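Increased sodium tolerance protein 1 (Saccharomyces cerevisiae, PDB 3GGY) acts late in sorting cargo proteins into the intralumenal vesicles of multivesicular bodies, regulating recruitment of the ATPase VPS4 to the ESCRT-III complex. Local coordinates at residues Q36-V41 with H62-I67; K52-V57 with E167-Y172; E78-R83 with N106-S111. One frame throughout, in Å; residues are numbered along the deposited sequence.

Contact 1. Residues Q36-V41 with H62-I67; sequences QSRRQV and HDDIHI
Arg38 and Asp64 form a salt bridge between helices 8-46 and 50-82, the two long arms of the hairpin that is the core of this N-terminal, ESCRT-III-like domain. Arginine suits this place because its long side chain can cross the space between the backbones: CG stands anti to the carbonyl carbon (chi1 -74°) and the chain then runs extended to NE, which carries the guanidinium to a carboxylate that starts on the other helix. NH2 of Arg38 gives a hydrogen to OD2 of Asp64 at 3.1 Å, using the syn lone pair of that oxygen. The bond is bent, at 144° at the hydrogen, although the two flat groups are nearly coplanar.

A water makes a second link. It accepts from Arg38 NE at 2.8 Å and donates to Asp64 OD1 at 2.6 Å, so both carboxylate oxygens are tied to the same guanidinium, one directly and one through the water. OD2 of Asp64 also binds the hydroxyl of Tyr172 from helix 166-179. Beside this pair, a second water donates to Asp63 OD2 at 2.7 Å; it lies unusually close to Ser37 OG, which makes that end of the link doubtful. Replacing Arg38 with a leucine would probably leave the charge of Asp64 without its mate and the bridging water without its N-H donor.

Neither charged residue is buried, and the helices meet here through polar ends and water, with no apolar contact between the two segments. The carboxylate, gripped from several directions, is probably stabilised in its ionised form.

Contact 2. Residues K52-V57 with E167-Y172; sequences KAHYRV and ELVDLY
Val57 and Val169, with CA atoms 6.4 Å apart, mark the place where segments 52-57 and 167-172 cross at 103°, their axes 10.0 Å apart at closest approach. In this ESCRT-III-like fold, helix 166-179 lies athwart the helical hairpin near its closed end, where helix 50-82 has just begun.

Valine suits both central positions: each CB points toward the other helix, and the short beta-branched chains bring one methyl of each together between the axes. In each of the two valines CG1 stands anti to the backbone N, at chi1 168° in Val57, and these branches meet at 3.8 Å, CG1 of Val57 to CG1 of Val169. The same CG1 of Val57 also lies 3.5 Å from CB of Tyr172. The tyrosine thus offers its aliphatic root to the valine, while its hydroxyl is engaged by Asp64. Its side chain also touches Leu60 and Ile61, so one residue serves both apolar packing and a polar anchor.

His54, partly exposed, lays one ring face over CG1 of Val169. Its CG, anti to the backbone N, swings the ring across the valine, and the two side chains cross at about a right angle. The ring nitrogen NE2 is hydrogen-bonded to OE2 of Glu166, just before the second segment, a bond that should help fix the rotation of the imidazole. The valine methyl makes a CH-pi contact: CG1 of Val169 sits 3.9 Å from the centroid of the His54 ring, displaced toward the CD2-NE2 side and 3.7 Å from each of those two atoms.

Contact 3. Residues E78-R83 with N106-S111; sequences ELLLAR and NEAIRS
Leu80 reaches from helix 50-82 into the side of helix 105-115, where Ala108 and Ile109 receive it. The contact joins helix 105-115 to the C-terminal end of helix 50-82 in the ESCRT-III-like helical domain. The axes of 78-82 and 106-111 approach to 9.7 Å at an angle of 121°, and the CA atoms of Leu80 and Ala108 are the nearest pair.

From CA, the CB of Leu80 heads toward the other helix but stops short of it. Because CG is anti to the carbonyl carbon (chi1 -66°), the branch point comes to rest against the small side chain of Ala108, with Leu80 CG 3.8 Å from Ala108 CB. At the fork the methyls part company. CD2 stays with the alanine, 3.9 Å from the same CB. CD1 turns to Ile109, lying 4.0 Å from its backbone N and equally near its terminal CD1; the two side chains cross at about a right angle. Alanine fits here because its single methyl lets the leucine approach the helix closely, while isoleucine extends far enough to meet it. Leu79 adds a lighter touch, its CD2 4.2 Å from Ala108 CB. Leu16 and Leu112 also touch Leu80, which is thus packed between helices 8-46 and 105-115.

Helix 105-115 keeps its polar groups for elsewhere. Arg110 NE bonds Asn106 OD1 one turn back, at 2.8 Å and nearly straight (169°), approaching from above the amide plane. Ser111 N and OG reach the carbonyl oxygen of Glu107 from opposite faces of its plane. The meeting of the two segments thus rests on apolar contacts, with no hydrogen bond between them, while the buried Arg110 is held by Asn106 of its own helix and by a salt bridge to Glu93 of helix 93-99.

Overall arrangement
All three contacts draw on helix 50-82, which serves as the common spine of the domain. Contacts 1 and 2 are neighbours, with centres 10 Å apart, and they touch through Asp64 with Tyr172 and Gln40 with Arg56; along the chain their segments alternate, so helix 166-179 is packed against the hairpin of 8-46 and 50-82 near its closed end. Contact 3 lies on the other side of the chain's centre, about 28 Å from contact 1 and 35 Å from contact 2, centre to centre. Its sequence falls between 62-67 and 167-172. Distant parts of the N-terminal domain's sequence are thus held on one long helix, 166-179 near one end and 105-115 at the other.

Contact 1. Residues Q36-V41 with H62-I67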
loop_
_atom_site.group_PDB
_atom_site.type_symbol
_atom_site.label_atom_id
_atom_site.label_comp_id
_atom_site.label_asym_id
_atom_site.label_seq_id
_atom_site.Cartn_x
_atom_site.Cartn_y
_atom_site.Cartn_z
ATOM N N GLN A 36 -18.394 1.441 3.435
ATOM C CA GLN A 36 -19.476 2.289 2.948
ATOM C C GLN A 36 -19.687 2.073 1.452
ATOM O O GLN A 36 -20.817 2.092 0.967
ATOM C CB GLN A 36 -19.169 3.768 3.219
ATOM C CG GLN A 36 -20.203 4.734 2.639
ATOM C CD GLN A 36 -20.051 6.150 3.172
ATOM O OE1 GLN A 36 -19.900 6.353 4.375
ATOM N NE2 GLN A 36 -20.103 7.136 2.281
ATOM N N SER A 37 -18.594 1.870 0.724
ATOM C CA SER A 37 -18.683 1.648 -0.713
ATOM C C SER A 37 -19.445 0.368 -1.023
ATOM O O SER A 37 -20.218 0.317 -1.978
ATOM C CB SER A 37 -17.284 1.577 -1.327
ATOM O OG SER A 37 -16.606 2.811 -1.160
ATOM N N ARG A 38 -19.227 -0.662 -0.211
ATOM C CA ARG A 38 -19.910 -1.933 -0.405
ATOM C C ARG A 38 -21.416 -1.750 -0.201
ATOM O O ARG A 38 -22.218 -2.296 -0.955
ATOM C CB ARG A 38 -19.346 -2.984 0.556
ATOM C CG ARG A 38 -17.958 -3.481 0.137
ATOM C CD ARG A 38 -17.322 -4.408 1.164
ATOM N NE ARG A 38 -16.051 -4.941 0.670
ATOM C CZ ARG A 38 -15.934 -6.040 -0.070
ATOM N NH1 ARG A 38 -17.009 -6.746 -0.398
ATOM N NH2 ARG A 38 -14.742 -6.418 -0.511
ATOM N N ARG A 39 -21.792 -0.967 0.806
ATOM C CA ARG A 39 -23.206 -0.699 1.072
ATOM C C ARG A 39 -23.814 0.029 -0.116
ATOM O O ARG A 39 -24.951 -0.228 -0.505
ATOM C CB ARG A 39 -23.382 0.202 2.292
ATOM C CG ARG A 39 -22.780 -0.295 3.584
ATOM C CD ARG A 39 -23.013 0.742 4.673
ATOM N NE ARG A 39 -24.440 0.942 4.926
ATOM C CZ ARG A 39 -24.954 2.009 5.528
ATOM N NH1 ARG A 39 -24.160 2.991 5.942
ATOM N NH2 ARG A 39 -26.263 2.093 5.725
ATOM N N GLN A 40 -23.050 0.958 -0.678
ATOM C CA GLN A 40 -23.520 1.745 -1.808
ATOM C C GLN A 40 -23.668 0.915 -3.079
ATOM O O GLN A 40 -24.539 1.190 -3.905
ATOM C CB GLN A 40 -22.584 2.938 -2.014
ATOM C CG GLN A 40 -22.491 3.802 -0.756
ATOM C CD GLN A 40 -21.511 4.954 -0.870
ATOM O OE1 GLN A 40 -20.368 4.776 -1.296
ATOM N NE2 GLN A 40 -21.949 6.146 -0.472
ATOM N N VAL A 41 -22.824 -0.102 -3.236
ATOM C CA VAL A 41 -22.927 -0.979 -4.397
ATOM C C VAL A 41 -24.237 -1.752 -4.249
ATOM O O VAL A 41 -24.971 -1.943 -5.211
ATOM C CB VAL A 41 -21.753 -1.988 -4.464
ATOM C CG1 VAL A 41 -22.045 -3.075 -5.497
ATOM C CG2 VAL A 41 -20.469 -1.264 -4.839
ATOM N N HIS A 62 -9.730 -1.891 -6.314
ATOM C CA HIS A 62 -8.472 -1.173 -6.200
ATOM C C HIS A 62 -8.299 -0.640 -4.780
ATOM O O HIS A 62 -7.195 -0.665 -4.235
ATOM C CB HIS A 62 -8.403 -0.028 -7.208
ATOM C CG HIS A 62 -7.165 0.801 -7.079
ATOM N ND1 HIS A 62 -7.008 1.757 -6.098
ATOM C CD2 HIS A 62 -6.000 0.771 -7.768
ATOM C CE1 HIS A 62 -5.797 2.279 -6.187
ATOM N NE2 HIS A 62 -5.165 1.698 -7.192
ATOM N N ASP A 63 -9.385 -0.165 -4.178
ATOM C CA ASP A 63 -9.315 0.350 -2.812
ATOM C C ASP A 63 -8.844 -0.729 -1.840
ATOM O O ASP A 63 -8.046 -0.450 -0.945
ATOM C CB ASP A 63 -10.675 0.892 -2.351
ATOM C CG ASP A 63 -11.085 2.163 -3.085
ATOM O OD1 ASP A 63 -10.200 2.874 -3.599
ATOM O OD2 ASP A 63 -12.299 2.456 -3.128
ATOM N N ASP A 64 -9.343 -1.955 -2.005
ATOM C CA ASP A 64 -8.950 -3.059 -1.132
ATOM C C ASP A 64 -7.477 -3.422 -1.321
ATOM O O ASP A 64 -6.775 -3.724 -0.356
ATOM C CB ASP A 64 -9.819 -4.296 -1.381
ATOM C CG ASP A 64 -11.194 -4.189 -0.737
ATOM O OD1 ASP A 64 -11.382 -3.332 0.159
ATOM O OD2 ASP A 64 -12.080 -4.985 -1.121
ATOM N N ILE A 65 -7.007 -3.393 -2.564
ATOM C CA ILE A 65 -5.608 -3.705 -2.844
ATOM C C ILE A 65 -4.714 -2.634 -2.209
ATOM O O ILE A 65 -3.655 -2.936 -1.653
ATOM C CB ILE A 65 -5.353 -3.767 -4.373
ATOM C CG1 ILE A 65 -6.050 -4.997 -4.962
ATOM C CG2 ILE A 65 -3.848 -3.839 -4.656
ATOM C CD1 ILE A 65 -6.076 -5.021 -6.470
ATOM N N HIS A 66 -5.153 -1.382 -2.277
ATOM C CA HIS A 66 -4.384 -0.286 -1.706
ATOM C C HIS A 66 -4.309 -0.425 -0.189
ATOM O O HIS A 66 -3.290 -0.123 0.417
ATOM C CB HIS A 66 -5.010 1.056 -2.070
ATOM C CG HIS A 66 -4.144 2.230 -1.731
ATOM N ND1 HIS A 66 -2.998 2.534 -2.436
ATOM C CD2 HIS A 66 -4.250 3.163 -0.757
ATOM C CE1 HIS A 66 -2.436 3.610 -1.910
ATOM N NE2 HIS A 66 -3.176 4.011 -0.890
ATOM N N ILE A 67 -5.393 -0.882 0.432
ATOM C CA ILE A 67 -5.374 -1.067 1.878
ATOM C C ILE A 67 -4.349 -2.149 2.227
ATOM O O ILE A 67 -3.627 -2.029 3.210
ATOM C CB ILE A 67 -6.768 -1.473 2.406
ATOM C CG1 ILE A 67 -7.704 -0.263 2.355
ATOM C CG2 ILE A 67 -6.651 -2.007 3.829
ATOM C CD1 ILE A 67 -9.170 -0.616 2.518
HETATM O O HOH W 1 -14.959 3.016 -3.008
HETATM O O HOH W 2 -13.507 -4.041 1.454
#

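Contact 2. Residues K52-V57 with E167-Y172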
loop_
_atom_site.group_PDB
_atom_site.type_symbol
_atom_site.label_atom_id
_atom_site.label_comp_id
_atom_site.label_asym_id
_atom_site.label_seq_id
_atom_site.Cartn_x
_atom_site.Cartn_y
_atom_site.Cartn_z
ATOM N N LYS A 52 -23.371 1.269 -13.123
ATOM C CA LYS A 52 -22.741 2.016 -12.041
ATOM C C LYS A 52 -22.202 1.077 -10.960
ATOM O O LYS A 52 -21.115 1.292 -10.426
ATOM C CB LYS A 52 -23.744 3.003 -11.439
ATOM C CG LYS A 52 -24.375 3.904 -12.485
ATOM C CD LYS A 52 -25.419 4.839 -11.905
ATOM C CE LYS A 52 -24.798 5.951 -11.086
ATOM N NZ LYS A 52 -25.832 6.941 -10.675
ATOM N N ALA A 53 -22.961 0.034 -10.638
ATOM C CA ALA A 53 -22.520 -0.924 -9.621
ATOM C C ALA A 53 -21.198 -1.548 -10.059
ATOM O O ALA A 53 -20.281 -1.735 -9.253
ATOM C CB ALA A 53 -23.575 -2.010 -9.423
ATOM N N HIS A 54 -21.099 -1.856 -11.349
ATOM C CA HIS A 54 -19.892 -2.453 -11.904
ATOM C C HIS A 54 -18.711 -1.509 -11.726
ATOM O O HIS A 54 -17.655 -1.908 -11.236
ATOM C CB HIS A 54 -20.091 -2.755 -13.391
ATOM C CG HIS A 54 -19.030 -3.632 -13.979
ATOM N ND1 HIS A 54 -17.779 -3.165 -14.317
ATOM C CD2 HIS A 54 -19.032 -4.954 -14.273
ATOM C CE1 HIS A 54 -17.056 -4.162 -14.797
ATOM N NE2 HIS A 54 -17.792 -5.258 -14.781
ATOM N N TYR A 55 -18.894 -0.258 -12.133
ATOM C CA TYR A 55 -17.843 0.747 -12.012
ATOM C C TYR A 55 -17.414 0.906 -10.560
ATOM O O TYR A 55 -16.223 1.021 -10.262
ATOM C CB TYR A 55 -18.339 2.098 -12.535
ATOM C CG TYR A 55 -18.485 2.188 -14.038
ATOM C CD1 TYR A 55 -19.360 3.110 -14.616
ATOM C CD2 TYR A 55 -17.723 1.384 -14.886
ATOM C CE1 TYR A 55 -19.473 3.229 -16.001
ATOM C CE2 TYR A 55 -17.826 1.497 -16.272
ATOM C CZ TYR A 55 -18.702 2.422 -16.820
ATOM O OH TYR A 55 -18.798 2.553 -18.186
ATOM N N ARG A 56 -18.390 0.904 -9.658
ATOM C CA ARG A 56 -18.111 1.085 -8.240
ATOM C C ARG A 56 -17.314 -0.083 -7.681
ATOM O O ARG A 56 -16.446 0.098 -6.821
ATOM C CB ARG A 56 -19.415 1.242 -7.461
ATOM C CG ARG A 56 -19.236 1.914 -6.118
ATOM C CD ARG A 56 -18.834 3.372 -6.311
ATOM N NE ARG A 56 -19.885 4.285 -5.877
ATOM C CZ ARG A 56 -20.152 4.560 -4.607
ATOM N NH1 ARG A 56 -19.441 3.992 -3.643
ATOM N NH2 ARG A 56 -21.131 5.400 -4.301
ATOM N N VAL A 57 -17.613 -1.285 -8.163
ATOM C CA VAL A 57 -16.893 -2.465 -7.708
ATOM C C VAL A 57 -15.446 -2.418 -8.196
ATOM O O VAL A 57 -14.521 -2.768 -7.462
ATOM C CB VAL A 57 -17.586 -3.752 -8.201
ATOM C CG1 VAL A 57 -16.691 -4.960 -7.986
ATOM C CG2 VAL A 57 -18.893 -3.927 -7.442
ATOM N N GLU A 167 -14.284 -11.869 -13.748
ATOM C CA GLU A 167 -14.532 -12.937 -12.786
ATOM C C GLU A 167 -14.431 -12.408 -11.357
ATOM O O GLU A 167 -15.210 -12.800 -10.486
ATOM C CB GLU A 167 -13.533 -14.082 -12.980
ATOM C CG GLU A 167 -13.459 -14.620 -14.402
ATOM C CD GLU A 167 -12.550 -13.794 -15.295
ATOM O OE1 GLU A 167 -11.332 -13.756 -15.022
ATOM O OE2 GLU A 167 -13.047 -13.183 -16.265
ATOM N N LEU A 168 -13.471 -11.519 -11.118
ATOM C CA LEU A 168 -13.283 -10.944 -9.788
ATOM C C LEU A 168 -14.382 -9.937 -9.472
ATOM O O LEU A 168 -14.832 -9.841 -8.333
ATOM C CB LEU A 168 -11.911 -10.272 -9.680
ATOM C CG LEU A 168 -11.576 -9.673 -8.310
ATOM C CD1 LEU A 168 -11.647 -10.744 -7.240
ATOM C CD2 LEU A 168 -10.191 -9.058 -8.351
ATOM N N VAL A 169 -14.808 -9.177 -10.478
ATOM C CA VAL A 169 -15.876 -8.213 -10.271
ATOM C C VAL A 169 -17.138 -8.990 -9.904
ATOM O O VAL A 169 -17.857 -8.610 -8.976
ATOM C CB VAL A 169 -16.141 -7.376 -11.539
ATOM C CG1 VAL A 169 -17.372 -6.498 -11.344
ATOM C CG2 VAL A 169 -14.933 -6.508 -11.840
ATOM N N ASP A 170 -17.400 -10.080 -10.623
ATOM C CA ASP A 170 -18.577 -10.897 -10.341
ATOM C C ASP A 170 -18.503 -11.466 -8.933
ATOM O O ASP A 170 -19.509 -11.537 -8.229
ATOM C CB ASP A 170 -18.705 -12.059 -11.334
ATOM C CG ASP A 170 -19.116 -11.602 -12.716
ATOM O OD1 ASP A 170 -19.662 -10.483 -12.838
ATOM O OD2 ASP A 170 -18.904 -12.372 -13.680
ATOM N N LEU A 171 -17.305 -11.872 -8.523
ATOM C CA LEU A 171 -17.124 -12.429 -7.194
ATOM C C LEU A 171 -17.439 -11.364 -6.146
ATOM O O LEU A 171 -18.111 -11.644 -5.158
ATOM C CB LEU A 171 -15.688 -12.936 -7.014
ATOM C CG LEU A 171 -15.374 -13.557 -5.651
ATOM C CD1 LEU A 171 -16.282 -14.754 -5.416
ATOM C CD2 LEU A 171 -13.910 -13.984 -5.604
ATOM N N TYR A 172 -16.960 -10.141 -6.363
ATOM C CA TYR A 172 -17.233 -9.056 -5.422
ATOM C C TYR A 172 -18.734 -8.768 -5.330
ATOM O O TYR A 172 -19.270 -8.529 -4.244
ATOM C CB TYR A 172 -16.505 -7.778 -5.850
ATOM C CG TYR A 172 -15.217 -7.527 -5.100
ATOM C CD1 TYR A 172 -14.165 -8.442 -5.150
ATOM C CD2 TYR A 172 -15.051 -6.372 -4.330
ATOM C CE1 TYR A 172 -12.979 -8.213 -4.449
ATOM C CE2 TYR A 172 -13.868 -6.135 -3.628
ATOM C CZ TYR A 172 -12.842 -7.058 -3.691
ATOM O OH TYR A 172 -11.683 -6.834 -2.986
#

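Contact 3. Residues E78-R83 with N106-S111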
loop_
_atom_site.group_PDB
_atom_site.type_symbol
_atom_site.label_atom_id
_atom_site.label_comp_id
_atom_site.label_asym_id
_atom_site.label_seq_id
_atom_site.Cartn_x
_atom_site.Cartn_y
_atom_site.Cartn_z
ATOM N N GLU A 78 7.699 -0.834 10.829
ATOM C CA GLU A 78 7.949 -1.383 12.156
ATOM C C GLU A 78 9.267 -2.147 12.174
ATOM O O GLU A 78 10.014 -2.089 13.154
ATOM C CB GLU A 78 6.783 -2.281 12.575
ATOM C CG GLU A 78 5.461 -1.526 12.591
ATOM C CD GLU A 78 4.286 -2.381 13.014
ATOM O OE1 GLU A 78 4.168 -3.517 12.513
ATOM O OE2 GLU A 78 3.472 -1.910 13.838
ATOM N N LEU A 79 9.556 -2.841 11.078
ATOM C CA LEU A 79 10.795 -3.603 10.957
ATOM C C LEU A 79 11.990 -2.664 11.056
ATOM O O LEU A 79 12.903 -2.882 11.860
ATOM C CB LEU A 79 10.821 -4.352 9.621
ATOM C CG LEU A 79 12.065 -5.182 9.288
ATOM C CD1 LEU A 79 11.729 -6.164 8.184
ATOM C CD2 LEU A 79 13.218 -4.281 8.872
ATOM N N LEU A 80 11.982 -1.616 10.239
ATOM C CA LEU A 80 13.062 -0.639 10.234
ATOM C C LEU A 80 13.182 0.076 11.577
ATOM O O LEU A 80 14.284 0.404 12.016
ATOM C CB LEU A 80 12.832 0.395 9.130
ATOM C CG LEU A 80 12.895 -0.133 7.697
ATOM C CD1 LEU A 80 12.581 0.995 6.719
ATOM C CD2 LEU A 80 14.282 -0.703 7.429
ATOM N N LEU A 81 12.047 0.322 12.221
ATOM C CA LEU A 81 12.050 1.014 13.504
ATOM C C LEU A 81 12.797 0.215 14.559
ATOM O O LEU A 81 13.520 0.780 15.381
ATOM C CB LEU A 81 10.620 1.264 13.983
ATOM C CG LEU A 81 10.502 1.991 15.329
ATOM C CD1 LEU A 81 11.178 3.354 15.237
ATOM C CD2 LEU A 81 9.033 2.149 15.705
ATOM N N ALA A 82 12.622 -1.101 14.528
ATOM C CA ALA A 82 13.275 -1.981 15.491
ATOM C C ALA A 82 14.761 -2.183 15.205
ATOM O O ALA A 82 15.514 -2.611 16.083
ATOM C CB ALA A 82 12.568 -3.327 15.522
ATOM N N ARG A 83 15.182 -1.867 13.984
ATOM C CA ARG A 83 16.577 -2.033 13.584
ATOM C C ARG A 83 17.246 -0.702 13.243
ATOM O O ARG A 83 18.247 -0.671 12.525
ATOM C CB ARG A 83 16.658 -2.967 12.371
ATOM C CG ARG A 83 15.958 -4.309 12.562
ATOM C CD ARG A 83 16.006 -5.147 11.292
ATOM N NE ARG A 83 15.321 -6.433 11.429
ATOM C CZ ARG A 83 15.834 -7.506 12.025
ATOM N NH1 ARG A 83 17.054 -7.468 12.550
ATOM N NH2 ARG A 83 15.128 -8.628 12.091
ATOM N N ASN A 106 16.961 -4.240 3.491
ATOM C CA ASN A 106 17.057 -3.877 2.073
ATOM C C ASN A 106 15.669 -3.760 1.445
ATOM O O ASN A 106 15.318 -2.741 0.843
ATOM C CB ASN A 106 17.868 -4.930 1.313
ATOM C CG ASN A 106 18.123 -4.539 -0.132
ATOM O OD1 ASN A 106 18.636 -3.458 -0.409
ATOM N ND2 ASN A 106 17.776 -5.425 -1.057
ATOM N N GLU A 107 14.892 -4.824 1.598
ATOM C CA GLU A 107 13.540 -4.916 1.076
ATOM C C GLU A 107 12.609 -3.857 1.666
ATOM O O GLU A 107 11.842 -3.220 0.944
ATOM C CB GLU A 107 13.003 -6.309 1.391
ATOM C CG GLU A 107 11.622 -6.600 0.880
ATOM C CD GLU A 107 11.174 -7.990 1.269
ATOM O OE1 GLU A 107 11.938 -8.950 1.017
ATOM O OE2 GLU A 107 10.065 -8.124 1.819
ATOM N N ALA A 108 12.678 -3.677 2.980
ATOM C CA ALA A 108 11.821 -2.713 3.657
ATOM C C ALA A 108 12.037 -1.262 3.228
ATOM O O ALA A 108 11.077 -0.559 2.914
ATOM C CB ALA A 108 11.997 -2.838 5.168
ATOM N N ILE A 109 13.287 -0.811 3.214
ATOM C CA ILE A 109 13.574 0.570 2.845
ATOM C C ILE A 109 13.272 0.840 1.371
ATOM O O ILE A 109 12.736 1.892 1.025
ATOM C CB ILE A 109 15.043 0.938 3.151
ATOM C CG1 ILE A 109 15.246 2.443 2.984
ATOM C CG2 ILE A 109 15.980 0.157 2.243
ATOM C CD1 ILE A 109 14.458 3.278 3.994
ATOM N N ARG A 110 13.605 -0.111 0.501
ATOM C CA ARG A 110 13.333 0.061 -0.921
ATOM C C ARG A 110 11.833 0.147 -1.186
ATOM O O ARG A 110 11.388 0.974 -1.977
ATOM C CB ARG A 110 13.931 -1.096 -1.723
ATOM C CG ARG A 110 15.446 -1.047 -1.808
ATOM C CD ARG A 110 15.996 -2.270 -2.517
ATOM N NE ARG A 110 17.452 -2.211 -2.558
ATOM C CZ ARG A 110 18.148 -1.542 -3.469
ATOM N NH1 ARG A 110 17.526 -0.883 -4.436
ATOM N NH2 ARG A 110 19.472 -1.496 -3.385
ATOM N N SER A 111 11.053 -0.696 -0.514
ATOM C CA SER A 111 9.611 -0.688 -0.713
ATOM C C SER A 111 8.966 0.620 -0.269
ATOM O O SER A 111 8.062 1.130 -0.929
ATOM C CB SER A 111 8.964 -1.865 0.027
ATOM O OG SER A 111 9.397 -3.104 -0.529
#